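Local atomic coordinates of Galactose/lactose metabolism regulatory protein GAL80 (Saccharomyces cerevisiae, PDB entry 3BTV), a protein that represses the galactose and lactose metabolic genes of yeast by binding the activator GAL4 and blocking its transcriptional activation when no inducing sugar is present. Residues V261-G269 with P277-G285; V124-L132 with N205-H216. The protein carries 1 engineered substitution. All coordinates share one frame; numbering follows the deposited sequence.

Contact 1 of 2, residues V261-G269 with P277-G285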
loop_
_atom_site.group_PDB
_atom_site.type_symbol
_atom_site.label_atom_id
_atom_site.label_comp_id
_atom_site.label_asym_id
_atom_site.label_seq_id
_atom_site.Cartn_x
_atom_site.Cartn_y
_atom_site.Cartn_z
ATOM N N VAL B 261 22.409 0.061 -2.713
ATOM C CA VAL B 261 21.148 -0.683 -2.849
ATOM C C VAL B 261 19.966 0.065 -2.190
ATOM O O VAL B 261 20.165 0.929 -1.334
ATOM C CB VAL B 261 21.272 -2.121 -2.299
ATOM C CG1 VAL B 261 22.335 -2.896 -3.076
ATOM C CG2 VAL B 261 21.603 -2.094 -0.822
ATOM N N PRO B 262 18.721 -0.264 -2.586
ATOM C CA PRO B 262 17.567 0.506 -2.098
ATOM C C PRO B 262 17.250 0.300 -0.617
ATOM O O PRO B 262 17.549 -0.749 -0.047
ATOM C CB PRO B 262 16.405 -0.042 -2.933
ATOM C CG PRO B 262 17.051 -0.722 -4.100
ATOM C CD PRO B 262 18.322 -1.274 -3.580
ATOM N N ASP B 263 16.635 1.308 -0.009
ATOM C CA ASP B 263 16.111 1.198 1.350
ATOM C C ASP B 263 14.587 1.247 1.403
ATOM O O ASP B 263 14.002 1.182 2.486
ATOM C CB ASP B 263 16.668 2.305 2.239
ATOM C CG ASP B 263 16.801 3.610 1.507
ATOM O OD1 ASP B 263 15.761 4.232 1.211
ATOM O OD2 ASP B 263 17.953 3.998 1.214
ATOM N N HIS B 264 13.936 1.389 0.255
ATOM C CA HIS B 264 12.465 1.289 0.240
ATOM C C HIS B 264 11.943 0.960 -1.135
ATOM O O HIS B 264 12.494 1.402 -2.139
ATOM C CB HIS B 264 11.804 2.579 0.709
ATOM C CG HIS B 264 10.465 2.372 1.342
ATOM N ND1 HIS B 264 9.293 2.317 0.615
ATOM C CD2 HIS B 264 10.106 2.216 2.637
ATOM C CE1 HIS B 264 8.272 2.137 1.435
ATOM N NE2 HIS B 264 8.736 2.090 2.674
ATOM N N LEU B 265 10.870 0.183 -1.166
ATOM C CA LEU B 265 10.201 -0.159 -2.401
ATOM C C LEU B 265 8.710 0.094 -2.230
ATOM O O LEU B 265 8.086 -0.393 -1.267
ATOM C CB LEU B 265 10.439 -1.634 -2.767
ATOM C CG LEU B 265 9.552 -2.170 -3.913
ATOM C CD1 LEU B 265 9.925 -1.552 -5.250
ATOM C CD2 LEU B 265 9.587 -3.688 -4.010
ATOM N N LEU B 266 8.145 0.860 -3.154
ATOM C CA LEU B 266 6.688 0.983 -3.269
ATOM C C LEU B 266 6.329 0.250 -4.527
ATOM O O LEU B 266 6.927 0.481 -5.575
ATOM C CB LEU B 266 6.231 2.437 -3.401
ATOM C CG LEU B 266 6.541 3.403 -2.256
ATOM C CD1 LEU B 266 6.141 4.821 -2.640
ATOM C CD2 LEU B 266 5.838 2.981 -0.972
ATOM N N PHE B 267 5.364 -0.650 -4.436
ATOM C CA PHE B 267 4.994 -1.433 -5.604
ATOM C C PHE B 267 3.499 -1.607 -5.637
ATOM O O PHE B 267 2.881 -1.973 -4.635
ATOM C CB PHE B 267 5.703 -2.790 -5.573
ATOM C CG PHE B 267 5.164 -3.794 -6.574
ATOM C CD1 PHE B 267 5.815 -4.021 -7.778
ATOM C CD2 PHE B 267 4.025 -4.531 -6.294
ATOM C CE1 PHE B 267 5.331 -4.951 -8.680
ATOM C CE2 PHE B 267 3.532 -5.459 -7.194
ATOM C CZ PHE B 267 4.182 -5.677 -8.386
ATOM N N GLN B 268 2.901 -1.336 -6.785
ATOM C CA GLN B 268 1.464 -1.558 -6.907
ATOM C C GLN B 268 1.206 -2.153 -8.271
ATOM O O GLN B 268 1.947 -1.898 -9.216
ATOM C CB GLN B 268 0.673 -0.266 -6.676
ATOM C CG GLN B 268 0.883 0.810 -7.744
ATOM C CD GLN B 268 0.262 2.152 -7.360
ATOM O OE1 GLN B 268 0.073 3.046 -8.197
ATOM N NE2 GLN B 268 -0.048 2.297 -6.089
ATOM N N GLY B 269 0.183 -2.982 -8.378
ATOM C CA GLY B 269 -0.090 -3.632 -9.638
ATOM C C GLY B 269 -1.374 -4.410 -9.634
ATOM O O GLY B 269 -2.105 -4.432 -8.634
ATOM N N PRO B 277 -6.325 -5.606 -7.632
ATOM C CA PRO B 277 -5.408 -4.590 -7.109
ATOM C C PRO B 277 -4.486 -5.170 -6.032
ATOM O O PRO B 277 -4.949 -5.806 -5.078
ATOM C CB PRO B 277 -6.344 -3.558 -6.470
ATOM C CG PRO B 277 -7.730 -3.912 -6.929
ATOM C CD PRO B 277 -7.733 -5.345 -7.282
ATOM N N VAL B 278 -3.189 -4.940 -6.183
ATOM C CA VAL B 278 -2.199 -5.364 -5.210
ATOM C C VAL B 278 -1.383 -4.144 -4.820
ATOM O O VAL B 278 -0.854 -3.444 -5.690
ATOM C CB VAL B 278 -1.238 -6.403 -5.817
ATOM C CG1 VAL B 278 -0.141 -6.786 -4.815
ATOM C CG2 VAL B 278 -2.014 -7.628 -6.293
ATOM N N SER B 279 -1.290 -3.877 -3.525
ATOM C CA SER B 279 -0.520 -2.739 -3.029
ATOM C C SER B 279 0.574 -3.221 -2.086
ATOM O O SER B 279 0.309 -3.978 -1.141
ATOM C CB SER B 279 -1.448 -1.764 -2.288
ATOM O OG SER B 279 -0.706 -0.733 -1.648
ATOM N N CYS B 280 1.785 -2.728 -2.291
ATOM C CA CYS B 280 2.913 -3.258 -1.559
ATOM C C CYS B 280 3.942 -2.225 -1.134
ATOM O O CYS B 280 4.366 -1.379 -1.929
ATOM C CB CYS B 280 3.587 -4.338 -2.389
ATOM S SG CYS B 280 5.086 -4.899 -1.642
ATOM N N SER B 281 4.358 -2.314 0.124
ATOM C CA SER B 281 5.374 -1.406 0.655
ATOM C C SER B 281 6.420 -2.207 1.419
ATOM O O SER B 281 6.094 -2.896 2.395
ATOM C CB SER B 281 4.722 -0.375 1.576
ATOM O OG SER B 281 5.659 0.570 2.045
ATOM N N PHE B 282 7.671 -2.124 0.975
ATOM C CA PHE B 282 8.799 -2.738 1.669
ATOM C C PHE B 282 9.794 -1.721 2.202
ATOM O O PHE B 282 10.380 -0.958 1.436
ATOM C CB PHE B 282 9.532 -3.693 0.733
ATOM C CG PHE B 282 8.906 -5.050 0.648
ATOM C CD1 PHE B 282 9.372 -6.089 1.424
ATOM C CD2 PHE B 282 7.851 -5.278 -0.211
ATOM C CE1 PHE B 282 8.793 -7.332 1.342
ATOM C CE2 PHE B 282 7.274 -6.522 -0.301
ATOM C CZ PHE B 282 7.746 -7.545 0.469
ATOM N N LYS B 283 9.989 -1.732 3.514
ATOM C CA LYS B 283 10.989 -0.907 4.176
ATOM C C LYS B 283 12.317 -1.637 4.238
ATOM O O LYS B 283 12.361 -2.856 4.409
ATOM C CB LYS B 283 10.554 -0.586 5.609
ATOM C CG LYS B 283 9.140 -0.044 5.686
ATOM C CD LYS B 283 8.570 -0.113 7.090
ATOM C CE LYS B 283 8.908 1.132 7.895
ATOM N NZ LYS B 283 10.374 1.322 8.057
ATOM N N GLY B 284 13.390 -0.867 4.148
ATOM C CA GLY B 284 14.751 -1.370 4.223
ATOM C C GLY B 284 15.259 -2.334 5.288
ATOM O O GLY B 284 15.736 -3.394 4.908
ATOM N N GLY B 285 15.279 -2.109 6.597
ATOM C CA GLY B 285 14.785 -1.133 7.522
ATOM C C GLY B 285 14.311 -2.117 8.601
ATOM O O GLY B 285 14.625 -3.309 8.525
HETATM O O HOH W 1 -0.518 1.280 -3.463
#

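Contact 2 of 2, residues V124-L132 with N205-H216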
loop_
_atom_site.group_PDB
_atom_site.type_symbol
_atom_site.label_atom_id
_atom_site.label_comp_id
_atom_site.label_asym_id
_atom_site.label_seq_id
_atom_site.Cartn_x
_atom_site.Cartn_y
_atom_site.Cartn_z
ATOM N N VAL B 124 20.127 -24.346 -8.062
ATOM C CA VAL B 124 20.727 -23.035 -7.798
ATOM C C VAL B 124 19.873 -22.238 -6.836
ATOM O O VAL B 124 18.650 -22.323 -6.871
ATOM C CB VAL B 124 20.940 -22.219 -9.105
ATOM C CG1 VAL B 124 21.645 -20.896 -8.816
ATOM C CG2 VAL B 124 21.756 -23.034 -10.120
ATOM N N GLU B 125 20.513 -21.454 -5.977
ATOM C CA GLU B 125 19.768 -20.592 -5.068
ATOM C C GLU B 125 19.307 -19.310 -5.734
ATOM O O GLU B 125 19.899 -18.863 -6.712
ATOM C CB GLU B 125 20.605 -20.274 -3.837
ATOM C CG GLU B 125 20.742 -21.466 -2.921
ATOM C CD GLU B 125 21.341 -21.095 -1.594
ATOM O OE1 GLU B 125 22.379 -20.396 -1.600
ATOM O OE2 GLU B 125 20.773 -21.497 -0.551
ATOM N N TRP B 126 18.220 -18.746 -5.218
ATOM C CA TRP B 126 17.762 -17.426 -5.637
ATOM C C TRP B 126 18.625 -16.403 -4.908
ATOM O O TRP B 126 18.892 -16.574 -3.725
ATOM C CB TRP B 126 16.282 -17.230 -5.289
ATOM C CG TRP B 126 15.785 -15.862 -5.651
ATOM C CD1 TRP B 126 15.611 -14.813 -4.809
ATOM C CD2 TRP B 126 15.443 -15.391 -6.959
ATOM N NE1 TRP B 126 15.183 -13.717 -5.506
ATOM C CE2 TRP B 126 15.074 -14.044 -6.832
ATOM C CE3 TRP B 126 15.426 -15.977 -8.228
ATOM C CZ2 TRP B 126 14.670 -13.268 -7.924
ATOM C CZ3 TRP B 126 15.023 -15.212 -9.309
ATOM C CH2 TRP B 126 14.659 -13.870 -9.152
ATOM N N ALA B 127 19.079 -15.353 -5.589
ATOM C CA ALA B 127 18.732 -15.070 -6.974
ATOM C C ALA B 127 19.612 -15.835 -7.951
ATOM O O ALA B 127 20.757 -16.177 -7.646
ATOM C CB ALA B 127 18.839 -13.563 -7.242
ATOM N N LEU B 128 19.077 -16.086 -9.142
ATOM C CA LEU B 128 19.798 -16.856 -10.141
ATOM C C LEU B 128 21.071 -16.122 -10.567
ATOM O O LEU B 128 22.142 -16.717 -10.649
ATOM C CB LEU B 128 18.912 -17.137 -11.361
ATOM C CG LEU B 128 19.605 -17.929 -12.478
ATOM C CD1 LEU B 128 20.256 -19.206 -11.929
ATOM C CD2 LEU B 128 18.622 -18.260 -13.596
ATOM N N ALA B 129 20.954 -14.822 -10.810
ATOM C CA ALA B 129 22.106 -14.035 -11.240
ATOM C C ALA B 129 21.975 -12.571 -10.826
ATOM O O ALA B 129 21.026 -12.193 -10.131
ATOM C CB ALA B 129 22.289 -14.146 -12.739
ATOM N N CYS B 130 22.942 -11.759 -11.241
ATOM C CA CYS B 130 22.977 -10.335 -10.888
ATOM C C CYS B 130 22.204 -9.438 -11.842
ATOM O O CYS B 130 22.025 -8.251 -11.571
ATOM C CB CYS B 130 24.428 -9.852 -10.838
ATOM S SG CYS B 130 25.371 -10.668 -9.552
ATOM N N SER B 131 21.769 -9.997 -12.967
ATOM C CA SER B 131 21.005 -9.238 -13.952
ATOM C C SER B 131 20.165 -10.185 -14.789
ATOM O O SER B 131 20.446 -11.384 -14.850
ATOM C CB SER B 131 21.942 -8.459 -14.871
ATOM O OG SER B 131 22.706 -9.356 -15.675
ATOM N N LEU B 132 19.133 -9.644 -15.427
ATOM C CA LEU B 132 18.285 -10.434 -16.310
ATOM C C LEU B 132 19.149 -11.014 -17.440
ATOM O O LEU B 132 19.045 -12.195 -17.795
ATOM C CB LEU B 132 17.142 -9.564 -16.854
ATOM C CG LEU B 132 16.201 -10.216 -17.867
ATOM C CD1 LEU B 132 15.630 -11.502 -17.306
ATOM C CD2 LEU B 132 15.103 -9.271 -18.278
ATOM N N ASN B 205 25.171 -6.699 -7.293
ATOM C CA ASN B 205 25.728 -7.937 -6.762
ATOM C C ASN B 205 24.661 -8.999 -6.518
ATOM O O ASN B 205 24.920 -10.011 -5.866
ATOM C CB ASN B 205 26.501 -7.664 -5.484
ATOM C CG ASN B 205 27.824 -6.991 -5.754
ATOM O OD1 ASN B 205 28.389 -6.326 -4.885
ATOM N ND2 ASN B 205 28.319 -7.145 -6.978
ATOM N N GLY B 206 23.460 -8.756 -7.034
ATOM C CA GLY B 206 22.405 -9.761 -7.007
ATOM C C GLY B 206 21.723 -9.976 -5.663
ATOM O O GLY B 206 20.969 -10.938 -5.490
ATOM N N VAL B 207 21.982 -9.090 -4.707
ATOM C CA VAL B 207 21.353 -9.177 -3.391
ATOM C C VAL B 207 20.893 -7.798 -2.943
ATOM O O VAL B 207 21.694 -6.887 -2.819
ATOM C CB VAL B 207 22.294 -9.762 -2.325
ATOM C CG1 VAL B 207 21.530 -9.996 -1.020
ATOM C CG2 VAL B 207 22.914 -11.055 -2.813
ATOM N N ASP B 208 19.595 -7.651 -2.703
ATOM C CA ASP B 208 19.037 -6.356 -2.348
ATOM C C ASP B 208 17.559 -6.487 -2.017
ATOM O O ASP B 208 16.955 -7.548 -2.198
ATOM C CB ASP B 208 19.229 -5.347 -3.489
ATOM C CG ASP B 208 18.413 -5.692 -4.718
ATOM O OD1 ASP B 208 17.200 -5.396 -4.736
ATOM O OD2 ASP B 208 18.987 -6.252 -5.668
ATOM N N LEU B 209 16.990 -5.386 -1.540
ATOM C CA LEU B 209 15.612 -5.359 -1.056
ATOM C C LEU B 209 14.629 -5.823 -2.122
ATOM O O LEU B 209 13.662 -6.524 -1.834
ATOM C CB LEU B 209 15.239 -3.941 -0.614
ATOM C CG LEU B 209 13.804 -3.784 -0.097
ATOM C CD1 LEU B 209 13.618 -4.673 1.137
ATOM C CD2 LEU B 209 13.469 -2.339 0.228
ATOM N N VAL B 210 14.861 -5.407 -3.359
ATOM C CA VAL B 210 13.924 -5.724 -4.420
ATOM C C VAL B 210 14.112 -7.150 -4.919
ATOM O O VAL B 210 13.178 -7.972 -4.912
ATOM C CB VAL B 210 14.058 -4.745 -5.579
ATOM C CG1 VAL B 210 13.011 -5.050 -6.635
ATOM C CG2 VAL B 210 13.896 -3.324 -5.067
ATOM N N THR B 211 15.335 -7.441 -5.332
ATOM C CA THR B 211 15.659 -8.718 -5.929
ATOM C C THR B 211 15.386 -9.858 -4.970
ATOM O O THR B 211 14.864 -10.905 -5.353
ATOM C CB THR B 211 17.149 -8.766 -6.324
ATOM O OG1 THR B 211 17.430 -7.690 -7.233
ATOM C CG2 THR B 211 17.479 -10.095 -6.975
ATOM N N THR B 212 15.740 -9.653 -3.712
ATOM C CA THR B 212 15.749 -10.755 -2.770
ATOM C C THR B 212 14.470 -10.827 -1.951
ATOM O O THR B 212 13.696 -11.775 -2.079
ATOM C CB THR B 212 16.974 -10.671 -1.845
ATOM O OG1 THR B 212 18.141 -10.407 -2.636
ATOM C CG2 THR B 212 17.163 -11.986 -1.064
ATOM N N THR B 213 14.246 -9.817 -1.121
ATOM C CA THR B 213 13.136 -9.828 -0.182
ATOM C C THR B 213 11.799 -9.722 -0.898
ATOM O O THR B 213 10.925 -10.550 -0.719
ATOM C CB THR B 213 13.245 -8.681 0.827
ATOM O OG1 THR B 213 14.556 -8.682 1.394
ATOM C CG2 THR B 213 12.208 -8.851 1.941
ATOM N N PHE B 214 11.659 -8.695 -1.723
ATOM C CA PHE B 214 10.486 -8.573 -2.560
ATOM C C PHE B 214 10.365 -9.756 -3.525
ATOM O O PHE B 214 9.266 -10.258 -3.759
ATOM C CB PHE B 214 10.521 -7.249 -3.314
ATOM C CG PHE B 214 9.402 -7.088 -4.299
ATOM C CD1 PHE B 214 8.128 -6.772 -3.872
ATOM C CD2 PHE B 214 9.627 -7.263 -5.646
ATOM C CE1 PHE B 214 7.108 -6.628 -4.774
ATOM C CE2 PHE B 214 8.604 -7.117 -6.559
ATOM C CZ PHE B 214 7.351 -6.799 -6.125
ATOM N N GLY B 215 11.487 -10.211 -4.078
ATOM C CA GLY B 215 11.464 -11.352 -4.977
ATOM C C GLY B 215 10.831 -12.610 -4.371
ATOM O O GLY B 215 9.924 -13.206 -4.949
ATOM N N HIS B 216 11.321 -13.040 -3.213
ATOM C CA HIS B 216 10.755 -14.224 -2.570
ATOM C C HIS B 216 9.259 -14.004 -2.301
ATOM O O HIS B 216 8.430 -14.853 -2.603
ATOM C CB HIS B 216 11.472 -14.536 -1.252
ATOM C CG HIS B 216 12.752 -15.298 -1.412
ATOM N ND1 HIS B 216 12.788 -16.644 -1.715
ATOM C CD2 HIS B 216 14.045 -14.911 -1.261
ATOM C CE1 HIS B 216 14.047 -17.052 -1.762
ATOM N NE2 HIS B 216 14.829 -16.020 -1.489
#

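Contact 1 of 2, residues V261-G269 with P277-G285
Phe267 brings the edge of its ring against Cys280, CD2 lying 3.9 Å from the Cys280 CB. Its CG stands anti to the backbone N (chi1 167°), which turns the ring's CD2 edge to the cross-strand neighbour. The two residues form a hydrogen-bonded pair of an antiparallel hairpin, strands 264-269 and 277-283 running at 175° to each other. Leu265 with Phe282 and Gly269 with Val278 are the other such pairs, and each of the three is closed by two N-H...O bonds; Leu265 N to Phe282 O, at 2.9 Å, is nearly straight. On the face that carries Phe267 and Cys280, Leu265 and Phe282 meet through their CB atoms (4.2 Å), while the Phe282 ring extends on toward Thr213 and Thr217 of helix 209-225. The other face carries His264, Leu266, Gln268, Ser279, Ser281 and Lys283. There the His264 ring lies with one face over the carbonyl oxygen of Phe282, 3.3 Å below its centre. Farther along, one water accepts from Gln268 NE2 (2.9 Å) and also bonds Ser279 OG at 2.7 Å, bridging a non-hydrogen-bonded pair; Gln268 OE1 bonds Asn233 of the second subunit. Asp263 and His264, both opposite Phe237, make a classic beta bulge. The hairpin sits in the large mixed sheet between strands 229-237 and 176-184, with helix 209-225 packed on the Leu265, Val278 and Phe282 side and the second subunit reaching the Leu266 and Gln268 side.

Contact 2 of 2, residues V124-L132 with N205-H216
The loop that leaves strand 121-125 of the Rossmann-type sheet meets the first turns of helix 209-225 here, with Trp126 at the centre. Its indole NE1 donates to Thr211 O at 2.8 Å, the oxygen lying close to the ring plane while the N-H...O angle is 148°. CG is anti to the backbone N (chi1 178°), which carries the indole across to the helix. Beside this bond CD1 points an edge at the face of the His216 imidazole, 3.6 Å from its NE2, in a T-shaped pair with planes at 76°. The peptide before Ala127 is cis, and the Ala127 CB sits over one face of the indole while touching Thr211 CG2 at 3.7 Å. Replacing Trp126 with an alanine would probably leave Thr211 O without this indole donor and open a gap beside the His216 face. Farther along, Cys130 SG packs on the backbone of Asn205 and Gly206, 3.5 Å from Asn205 C. Asp208 is the helix N-cap: OD1 accepts from Thr211 N (2.8 Å), from above the carboxylate plane, and weakly from Val210 N, while OD2 takes the Thr211 OG1 hydroxyl at 2.6 Å. His412 of helix 405-424 also meets the Trp126 ring. Set against helix 209-225, the Trp126 loop joins the Rossmann-type domain to the C-terminal domain, consistent with the two-domain build of GFO/IDH/MocA relatives.

The centres of the two contacts lie about 15 Å apart, and helix 209-225 ties them together. Its first turns receive the Rossmann-side loop in contact 2, while another side of it lies on the hairpin of contact 1. Phe214 makes most of the join: its CD1 is 3.4 Å from Leu265 CD2, and its CZ is 3.6 Å from Phe267 CD1; Leu209 CD2 adds a touch on Phe282 O. Along the chain contact 2 closes before contact 1 opens, so the two are in series. Together they trace a continuous path from the parallel sheet of the N-terminal domain, through one helix, to the mixed sheet of the C-terminal domain, whose hairpin also reaches the second subunit.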